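Local coordinates for regulator of G-protein signalling 3 isoform 1 (Homo sapiens, PDB 2F5Y), which probably binds short peptide motifs, often the C-terminal tails of partner proteins, through its PDZ domain, at residues 41-54 and 67-81. Residues are numbered along the deposited sequence; the frame is centred on the assembly and turned at random. Where two conformers were deposited one is given.
Sequences GLQQLDTVLQLNER and EIRSCPSEIILLVWR. With SO4 (sulfate ion), chain D.
In the PDZ fold, strands 47-51 and 74-81 pair antiparallel within the sheet, and a classic beta bulge interrupts them where Leu49 and Gln50 both face Leu78. Leu49 N donates to Leu78 O at 3.0 Å, Gln50 N adds a weak bond to the same oxygen, and Gln50 O receives Leu78 N. Thr47 and Trp80 exchange two backbone bonds, while a water joins Leu45 O, Thr47 OG1 and Trp80 O. On the buried face, Leu51 CD1 packs 3.4 Å from Leu77 CD2 and also touches Ile75 CG2; Leu42 CD1 meets Leu77 CD1, and both side chains also touch Phe18 of strand 18-21. Leu51 CD2 rests on Glu67 CB, bringing in the end of helix 61-69.

Arg81 locks the loop that leads into strand 47-51. In a side-on salt bridge its NE and NH2 grip Asp46 OD1 and OD2; carboxylate and guanidinium planes lie 7° apart but stepped, each nitrogen meeting its oxygen on the syn side and out of plane. NH2 also reaches Gly41 O at 3.0 Å. The amide of Gln43 stacks flat over one guanidinium face, and Gln43 N binds Asp46 OD2 from the opposite side of the carboxylate plane to Arg81 NH2. A leucine at Arg81 would probably leave the buried Asp46 carboxylate without its countercharge and the Gln43 amide without its flat partner. At the far end of the ladder, Asn52 N donates to Ile76 O at 2.7 Å, and with CG turned beside its own backbone N (chi1 -62°) the Asn52 side chain swings OD1 round to accept Ile76 N at 2.8 Å, almost in line with the side-chain carbonyl.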
ATOM      1  N   GLY A  41      -4.948   8.268   3.468  1.00 45.79           N
ATOM      2  CA  GLY A  41      -5.442   8.571   2.115  1.00 41.01           C
ATOM      3  C   GLY A  41      -5.397   7.422   1.096  1.00 41.71           C
ATOM      4  O   GLY A  41      -5.812   7.593  -0.042  1.00 40.76           O
ATOM      5  N   LEU A  42      -4.921   6.242   1.483  1.00 41.77           N
ATOM      6  CA  LEU A  42      -4.994   5.078   0.593  1.00 40.93           C
ATOM      7  C   LEU A  42      -6.457   4.756   0.274  1.00 42.34           C
ATOM      8  O   LEU A  42      -7.349   5.039   1.064  1.00 43.65           O
ATOM      9  CB  LEU A  42      -4.328   3.872   1.250  1.00 41.31           C
ATOM     10  CG  LEU A  42      -3.799   2.747   0.368  1.00 45.31           C
ATOM     11  CD1 LEU A  42      -2.640   3.232  -0.470  1.00 40.24           C
ATOM     12  CD2 LEU A  42      -3.389   1.580   1.237  1.00 40.06           C
ATOM     13  N   GLN A  43      -6.705   4.202  -0.900  1.00 44.69           N
ATOM     14  CA  GLN A  43      -8.049   3.801  -1.260  1.00 48.30           C
ATOM     15  C   GLN A  43      -8.008   2.616  -2.199  1.00 46.60           C
ATOM     16  O   GLN A  43      -6.996   2.347  -2.836  1.00 40.08           O
ATOM     17  CB  GLN A  43      -8.831   4.967  -1.875  1.00 52.38           C
ATOM     18  CG  GLN A  43      -8.307   5.450  -3.203  1.00 55.62           C
ATOM     19  CD  GLN A  43      -9.055   6.664  -3.696  1.00 52.87           C
ATOM     20  OE1 GLN A  43      -9.291   7.599  -2.940  1.00 49.39           O
ATOM     21  NE2 GLN A  43      -9.431   6.658  -4.974  1.00 48.52           N
ATOM     22  N   GLN A  44      -9.128   1.907  -2.260  1.00 47.93           N
ATOM     23  CA  GLN A  44      -9.236   0.722  -3.086  1.00 47.36           C
ATOM     24  C   GLN A  44      -8.991   1.065  -4.555  1.00 46.53           C
ATOM     25  O   GLN A  44      -9.265   2.189  -4.982  1.00 43.07           O
ATOM     26  CB  GLN A  44     -10.603   0.068  -2.889  1.00 42.60           C
ATOM     27  CG  GLN A  44     -11.760   0.875  -3.403  1.00 52.92           C
ATOM     28  CD  GLN A  44     -13.093   0.357  -2.888  1.00 58.75           C
ATOM     29  OE1 GLN A  44     -13.374   0.409  -1.685  1.00 66.73           O
ATOM     30  NE2 GLN A  44     -13.924  -0.142  -3.799  1.00 47.05           N
ATOM     31  N   LEU A  45      -8.483   0.076  -5.303  1.00 47.35           N
ATOM     32  CA  LEU A  45      -8.083   0.207  -6.718  1.00 49.42           C
ATOM     33  C   LEU A  45      -6.733   0.890  -6.910  1.00 47.03           C
ATOM     34  O   LEU A  45      -6.204   0.904  -8.030  1.00 51.51           O
ATOM     35  CB  LEU A  45      -9.142   0.905  -7.592  1.00 54.46           C
ATOM     36  CG  LEU A  45     -10.220   0.069  -8.287  1.00 59.86           C
ATOM     37  CD1 LEU A  45      -9.608  -0.988  -9.189  1.00 52.90           C
ATOM     38  CD2 LEU A  45     -11.130  -0.557  -7.256  1.00 58.28           C
ATOM     39  N   ASP A  46      -6.161   1.453  -5.850  1.00 46.69           N
ATOM     40  CA  ASP A  46      -4.818   2.015  -5.957  1.00 47.96           C
ATOM     41  C   ASP A  46      -3.833   0.931  -6.405  1.00 44.64           C
ATOM     42  O   ASP A  46      -3.750  -0.127  -5.787  1.00 47.61           O
ATOM     43  CB  ASP A  46      -4.354   2.582  -4.620  1.00 51.42           C
ATOM     44  CG  ASP A  46      -4.997   3.909  -4.282  1.00 48.89           C
ATOM     45  OD1 ASP A  46      -5.679   4.504  -5.145  1.00 48.71           O
ATOM     46  OD2 ASP A  46      -4.802   4.350  -3.132  1.00 50.64           O
ATOM     47  N   THR A  47      -3.091   1.193  -7.473  1.00 46.03           N
ATOM     48  CA  THR A  47      -2.069   0.248  -7.940  1.00 47.34           C
ATOM     49  C   THR A  47      -0.737   0.696  -7.351  1.00 47.28           C
ATOM     50  O   THR A  47      -0.416   1.872  -7.378  1.00 50.81           O
ATOM     51  CB  THR A  47      -2.023   0.153  -9.492  1.00 46.61           C
ATOM     52  OG1 THR A  47      -3.308  -0.250  -9.981  1.00 49.79           O
ATOM     53  CG2 THR A  47      -0.994  -0.859  -9.973  1.00 42.80           C
ATOM     54  N   VAL A  48       0.016  -0.258  -6.810  1.00 47.94           N
ATOM     55  CA  VAL A  48       1.218   0.022  -6.044  1.00 40.68           C
ATOM     56  C   VAL A  48       2.453  -0.044  -6.935  1.00 46.06           C
ATOM     57  O   VAL A  48       2.759  -1.077  -7.541  1.00 47.52           O
ATOM     58  CB  VAL A  48       1.380  -0.959  -4.868  1.00 44.89           C
ATOM     59  CG1 VAL A  48       2.499  -0.480  -3.938  1.00 46.68           C
ATOM     60  CG2 VAL A  48       0.073  -1.099  -4.091  1.00 39.63           C
ATOM     61  N   LEU A  49       3.164   1.076  -7.003  1.00 49.32           N
ATOM     62  CA  LEU A  49       4.334   1.207  -7.851  1.00 46.64           C
ATOM     63  C   LEU A  49       5.620   1.133  -7.052  1.00 42.46           C
ATOM     64  O   LEU A  49       6.618   0.612  -7.538  1.00 48.58           O
ATOM     65  CB  LEU A  49       4.258   2.522  -8.626  1.00 48.30           C
ATOM     66  CG  LEU A  49       2.944   2.763  -9.383  1.00 54.02           C
ATOM     67  CD1 LEU A  49       2.940   4.176  -9.988  1.00 40.58           C
ATOM     68  CD2 LEU A  49       2.689   1.671 -10.451  1.00 39.74           C
ATOM     69  N   GLN A  50       5.595   1.661  -5.833  1.00 43.86           N
ATOM     70  CA  GLN A  50       6.780   1.767  -4.983  1.00 42.38           C
ATOM     71  C   GLN A  50       6.421   1.620  -3.508  1.00 46.59           C
ATOM     72  O   GLN A  50       5.387   2.134  -3.047  1.00 44.13           O
ATOM     73  CB  GLN A  50       7.477   3.117  -5.183  1.00 44.12           C
ATOM     74  CG  GLN A  50       8.919   3.147  -4.693  1.00 40.13           C
ATOM     75  CD  GLN A  50       9.700   4.326  -5.233  1.00 44.76           C
ATOM     76  OE1 GLN A  50       9.681   5.405  -4.652  1.00 48.19           O
ATOM     77  NE2 GLN A  50      10.406   4.122  -6.342  1.00 34.03           N
ATOM     78  N   LEU A  51       7.289   0.906  -2.789  1.00 45.93           N
ATOM     79  CA  LEU A  51       7.234   0.781  -1.343  1.00 49.28           C
ATOM     80  C   LEU A  51       8.565   1.306  -0.780  1.00 48.26           C
ATOM     81  O   LEU A  51       9.627   0.736  -1.033  1.00 40.96           O
ATOM     82  CB  LEU A  51       7.046  -0.681  -0.951  1.00 51.06           C
ATOM     83  CG  LEU A  51       7.244  -0.997   0.526  1.00 47.47           C
ATOM     84  CD1 LEU A  51       6.075  -0.446   1.282  1.00 38.70           C
ATOM     85  CD2 LEU A  51       7.389  -2.492   0.736  1.00 51.23           C
ATOM     86  N   ASN A  52       8.493   2.386  -0.016  1.00 48.58           N
ATOM     87  CA  ASN A  52       9.700   3.045   0.513  1.00 50.20           C
ATOM     88  C   ASN A  52      10.669   3.357  -0.640  1.00 50.62           C
ATOM     89  O   ASN A  52      10.258   3.997  -1.601  1.00 53.36           O
ATOM     90  CB  ASN A  52      10.290   2.214   1.673  1.00 42.39           C
ATOM     91  CG  ASN A  52       9.299   2.093   2.853  1.00 55.54           C
ATOM     92  OD1 ASN A  52       8.406   2.932   3.006  1.00 52.23           O
ATOM     93  ND2 ASN A  52       9.436   1.043   3.659  1.00 45.18           N
ATOM     94  N   GLU A  53      11.920   2.909  -0.589  1.00 51.69           N
ATOM     95  CA  GLU A  53      12.860   3.234  -1.673  1.00 58.48           C
ATOM     96  C   GLU A  53      12.717   2.327  -2.908  1.00 57.19           C
ATOM     97  O   GLU A  53      13.216   2.661  -3.985  1.00 57.89           O
ATOM     98  CB  GLU A  53      14.311   3.175  -1.160  1.00 56.07           C
ATOM     99  N   ARG A  54      11.993   1.220  -2.757  1.00 56.74           N
ATOM    100  CA  ARG A  54      12.024   0.136  -3.735  0.50 55.40           C
ATOM    101  C   ARG A  54      10.834   0.098  -4.691  1.00 49.80           C
ATOM    102  O   ARG A  54       9.695  -0.018  -4.261  1.00 47.35           O
ATOM    103  CB  ARG A  54      12.134  -1.197  -2.999  0.50 56.93           C
ATOM    104  CG  ARG A  54      13.412  -1.290  -2.176  0.50 60.63           C
ATOM    105  CD  ARG A  54      13.803  -2.722  -1.893  0.50 65.01           C
ATOM    106  NE  ARG A  54      13.089  -3.280  -0.750  0.50 61.29           N
ATOM    107  CZ  ARG A  54      13.064  -4.571  -0.436  0.50 56.26           C
ATOM    108  NH1 ARG A  54      12.386  -4.960   0.628  0.50 44.66           N
ATOM    109  NH2 ARG A  54      13.708  -5.479  -1.176  0.50 54.17           N
ATOM    110  N   GLU A  67       6.844  -7.892   2.838  1.00 46.84           N
ATOM    111  CA  GLU A  67       7.714  -6.730   2.994  1.00 48.51           C
ATOM    112  C   GLU A  67       7.034  -5.616   3.789  1.00 49.05           C
ATOM    113  O   GLU A  67       7.657  -4.970   4.638  1.00 48.66           O
ATOM    114  CB  GLU A  67       8.163  -6.196   1.637  1.00 47.98           C
ATOM    115  CG  GLU A  67       9.589  -5.691   1.646  1.00 61.72           C
ATOM    116  CD  GLU A  67      10.574  -6.756   2.145  1.00 69.98           C
ATOM    117  OE1 GLU A  67      10.546  -7.897   1.632  1.00 67.44           O
ATOM    118  OE2 GLU A  67      11.373  -6.447   3.054  1.00 76.49           O
ATOM    119  N   ILE A  68       5.758  -5.403   3.507  1.00 44.24           N
ATOM    120  CA  ILE A  68       4.969  -4.432   4.238  1.00 46.37           C
ATOM    121  C   ILE A  68       4.984  -4.776   5.719  1.00 44.87           C
ATOM    122  O   ILE A  68       5.276  -3.920   6.536  1.00 48.95           O
ATOM    123  CB  ILE A  68       3.510  -4.368   3.723  1.00 45.16           C
ATOM    124  CG1 ILE A  68       3.483  -3.651   2.376  1.00 51.77           C
ATOM    125  CG2 ILE A  68       2.603  -3.631   4.720  1.00 39.33           C
ATOM    126  CD1 ILE A  68       2.117  -3.637   1.679  1.00 45.66           C
ATOM    127  N   ARG A  69       4.706  -6.033   6.057  1.00 45.18           N
ATOM    128  CA  ARG A  69       4.649  -6.445   7.454  1.00 45.32           C
ATOM    129  C   ARG A  69       5.982  -6.351   8.180  0.50 42.86           C
ATOM    130  O   ARG A  69       6.010  -6.368   9.399  1.00 47.08           O
ATOM    131  CB  ARG A  69       4.100  -7.857   7.576  1.00 43.80           C
ATOM    132  CG  ARG A  69       2.634  -7.951   7.223  1.00 52.45           C
ATOM    133  CD  ARG A  69       2.168  -9.381   7.269  1.00 50.99           C
ATOM    134  NE  ARG A  69       2.281  -9.932   8.618  1.00 62.14           N
ATOM    135  CZ  ARG A  69       2.169 -11.223   8.920  1.00 63.24           C
ATOM    136  NH1 ARG A  69       2.300 -11.606  10.174  1.00 56.52           N
ATOM    137  NH2 ARG A  69       1.921 -12.131   7.979  1.00 74.44           N
ATOM    138  N   SER A  70       7.073  -6.249   7.428  1.00 43.72           N
ATOM    139  CA  SER A  70       8.425  -6.167   7.986  1.00 43.55           C
ATOM    140  C   SER A  70       8.951  -4.753   8.143  1.00 43.98           C
ATOM    141  O   SER A  70      10.084  -4.585   8.574  1.00 49.93           O
ATOM    142  CB  SER A  70       9.400  -6.928   7.082  1.00 44.24           C
ATOM    143  OG  SER A  70       8.964  -8.258   6.879  1.00 52.08           O
ATOM    144  N   CYS A  71       8.172  -3.737   7.781  1.00 44.88           N
ATOM    145  CA  CYS A  71       8.608  -2.354   7.982  1.00 49.69           C
ATOM    146  C   CYS A  71       8.339  -1.911   9.419  1.00 50.87           C
ATOM    147  O   CYS A  71       7.245  -2.095   9.910  1.00 52.65           O
ATOM    148  CB  CYS A  71       7.906  -1.409   7.008  1.00 54.70           C
ATOM    149  SG  CYS A  71       8.345  -1.744   5.307  1.00 57.79           S
ATOM    150  N   PRO A  72       9.343  -1.331  10.092  1.00 51.26           N
ATOM    151  CA  PRO A  72       9.182  -1.018  11.507  1.00 50.89           C
ATOM    152  C   PRO A  72       8.165   0.062  11.877  1.00 52.77           C
ATOM    153  O   PRO A  72       7.374  -0.138  12.803  1.00 56.99           O
ATOM    154  CB  PRO A  72      10.584  -0.567  11.937  1.00 51.32           C
ATOM    155  CG  PRO A  72      11.504  -0.936  10.824  1.00 51.51           C
ATOM    156  CD  PRO A  72      10.691  -0.989   9.593  1.00 49.34           C
ATOM    157  N   SER A  73       8.194   1.200  11.194  1.00 49.76           N
ATOM    158  CA  SER A  73       7.560   2.401  11.730  1.00 49.98           C
ATOM    159  C   SER A  73       6.495   2.974  10.813  1.00 50.32           C
ATOM    160  O   SER A  73       5.412   3.366  11.261  0.50 42.78           O
ATOM    161  CB  SER A  73       8.643   3.448  12.014  1.00 53.93           C
ATOM    162  OG  SER A  73       9.658   2.912  12.859  1.00 57.64           O
ATOM    163  N   GLU A  74       6.819   3.032   9.527  1.00 55.29           N
ATOM    164  CA  GLU A  74       5.882   3.500   8.521  1.00 58.36           C
ATOM    165  C   GLU A  74       6.285   3.048   7.132  1.00 57.09           C
ATOM    166  O   GLU A  74       7.469   2.811   6.857  1.00 55.51           O
ATOM    167  CB  GLU A  74       5.800   5.030   8.533  1.00 58.94           C
ATOM    168  CG  GLU A  74       6.985   5.736   7.901  1.00 60.90           C
ATOM    169  CD  GLU A  74       6.848   7.250   7.941  1.00 59.80           C
ATOM    170  OE1 GLU A  74       5.957   7.744   8.660  1.00 67.45           O
ATOM    171  OE2 GLU A  74       7.635   7.943   7.257  1.00 69.19           O
ATOM    172  N   ILE A  75       5.285   2.954   6.261  1.00 52.71           N
ATOM    173  CA  ILE A  75       5.517   2.711   4.857  1.00 50.09           C
ATOM    174  C   ILE A  75       5.169   3.985   4.103  1.00 54.23           C
ATOM    175  O   ILE A  75       4.287   4.742   4.502  1.00 50.45           O
ATOM    176  CB  ILE A  75       4.688   1.518   4.302  1.00 52.92           C
ATOM    177  CG1 ILE A  75       3.187   1.706   4.554  1.00 48.27           C
ATOM    178  CG2 ILE A  75       5.178   0.199   4.898  1.00 48.38           C
ATOM    179  CD1 ILE A  75       2.296   0.662   3.827  1.00 45.41           C
ATOM    180  N   ILE A  76       5.903   4.232   3.026  1.00 57.46           N
ATOM    181  CA  ILE A  76       5.565   5.281   2.081  1.00 53.54           C
ATOM    182  C   ILE A  76       5.322   4.556   0.778  1.00 50.79           C
ATOM    183  O   ILE A  76       6.237   3.933   0.240  1.00 50.78           O
ATOM    184  CB  ILE A  76       6.699   6.288   1.897  1.00 53.39           C
ATOM    185  CG1 ILE A  76       7.157   6.821   3.250  1.00 53.36           C
ATOM    186  CG2 ILE A  76       6.235   7.433   0.989  1.00 55.34           C
ATOM    187  CD1 ILE A  76       8.546   7.455   3.209  1.00 62.02           C
ATOM    188  N   LEU A  77       4.081   4.590   0.304  1.00 50.12           N
ATOM    189  CA  LEU A  77       3.721   3.936  -0.944  1.00 48.60           C
ATOM    190  C   LEU A  77       3.504   4.989  -1.990  1.00 49.75           C
ATOM    191  O   LEU A  77       2.846   5.987  -1.729  1.00 54.50           O
ATOM    192  CB  LEU A  77       2.415   3.174  -0.808  1.00 47.89           C
ATOM    193  CG  LEU A  77       2.306   2.049   0.201  1.00 56.10           C
ATOM    194  CD1 LEU A  77       0.850   1.513   0.146  1.00 49.66           C
ATOM    195  CD2 LEU A  77       3.338   0.952  -0.104  1.00 48.96           C
ATOM    196  N   LEU A  78       4.061   4.774  -3.174  1.00 48.48           N
ATOM    197  CA  LEU A  78       3.672   5.551  -4.318  1.00 46.69           C
ATOM    198  C   LEU A  78       2.638   4.728  -5.090  1.00 47.64           C
ATOM    199  O   LEU A  78       2.908   3.605  -5.501  1.00 45.40           O
ATOM    200  CB  LEU A  78       4.871   5.878  -5.191  1.00 49.57           C
ATOM    201  CG  LEU A  78       4.496   6.839  -6.312  1.00 53.47           C
ATOM    202  CD1 LEU A  78       4.384   8.250  -5.758  1.00 41.69           C
ATOM    203  CD2 LEU A  78       5.509   6.745  -7.412  1.00 52.97           C
ATOM    204  N   VAL A  79       1.452   5.294  -5.274  1.00 48.01           N
ATOM    205  CA  VAL A  79       0.389   4.617  -5.989  1.00 46.07           C
ATOM    206  C   VAL A  79      -0.062   5.372  -7.223  1.00 46.62           C
ATOM    207  O   VAL A  79       0.125   6.575  -7.350  1.00 43.73           O
ATOM    208  CB  VAL A  79      -0.832   4.353  -5.095  1.00 44.42           C
ATOM    209  CG1 VAL A  79      -0.403   3.521  -3.889  1.00 41.23           C
ATOM    210  CG2 VAL A  79      -1.484   5.649  -4.671  1.00 41.99           C
ATOM    211  N   TRP A  80      -0.670   4.608  -8.118  1.00 49.33           N
ATOM    212  CA  TRP A  80      -1.257   5.086  -9.347  1.00 48.96           C
ATOM    213  C   TRP A  80      -2.754   4.869  -9.198  1.00 46.14           C
ATOM    214  O   TRP A  80      -3.187   3.742  -8.921  1.00 46.42           O
ATOM    215  CB  TRP A  80      -0.690   4.233 -10.485  1.00 50.78           C
ATOM    216  CG  TRP A  80      -0.759   4.806 -11.848  1.00 54.69           C
ATOM    217  CD1 TRP A  80      -0.403   6.069 -12.240  1.00 53.94           C
ATOM    218  CD2 TRP A  80      -1.175   4.116 -13.034  1.00 55.99           C
ATOM    219  NE1 TRP A  80      -0.593   6.209 -13.597  1.00 53.63           N
ATOM    220  CE2 TRP A  80      -1.060   5.026 -14.109  1.00 56.87           C
ATOM    221  CE3 TRP A  80      -1.642   2.817 -13.289  1.00 55.09           C
ATOM    222  CZ2 TRP A  80      -1.387   4.674 -15.427  1.00 61.50           C
ATOM    223  CZ3 TRP A  80      -1.966   2.463 -14.593  1.00 53.93           C
ATOM    224  CH2 TRP A  80      -1.845   3.392 -15.647  1.00 60.62           C
ATOM    225  N   ARG A  81      -3.544   5.929  -9.347  1.00 43.72           N
ATOM    226  CA  ARG A  81      -5.009   5.810  -9.227  1.00 46.13           C
ATOM    227  C   ARG A  81      -5.777   6.593 -10.275  1.00 48.05           C
ATOM    228  O   ARG A  81      -5.288   7.578 -10.821  1.00 50.45           O
ATOM    229  CB  ARG A  81      -5.497   6.234  -7.827  1.00 44.76           C
ATOM    230  CG  ARG A  81      -5.549   7.730  -7.563  1.00 44.70           C
ATOM    231  CD  ARG A  81      -6.192   8.122  -6.201  1.00 44.75           C
ATOM    232  NE  ARG A  81      -5.562   7.476  -5.041  1.00 54.30           N
ATOM    233  CZ  ARG A  81      -5.475   7.990  -3.807  1.00 43.10           C
ATOM    234  NH1 ARG A  81      -5.941   9.198  -3.502  1.00 42.30           N
ATOM    235  NH2 ARG A  81      -4.892   7.276  -2.858  1.00 44.92           N
TER
HETATM  236  S   SO4 D   2       3.814 -12.743   4.648  1.00111.71           S
HETATM  237  O1  SO4 D   2       3.112 -13.804   5.365  1.00107.95           O
HETATM  238  O2  SO4 D   2       3.894 -13.083   3.223  1.00104.11           O
HETATM  239  O3  SO4 D   2       3.060 -11.503   4.805  1.00104.52           O
HETATM  240  O4  SO4 D   2       5.159 -12.587   5.205  1.00 83.91           O
HETATM  241  O   HOH W   1      -4.863   2.080 -10.138  1.00 46.46           O
HETATM  242  O   HOH W   2       7.757   5.076  -1.622  1.00 36.59           O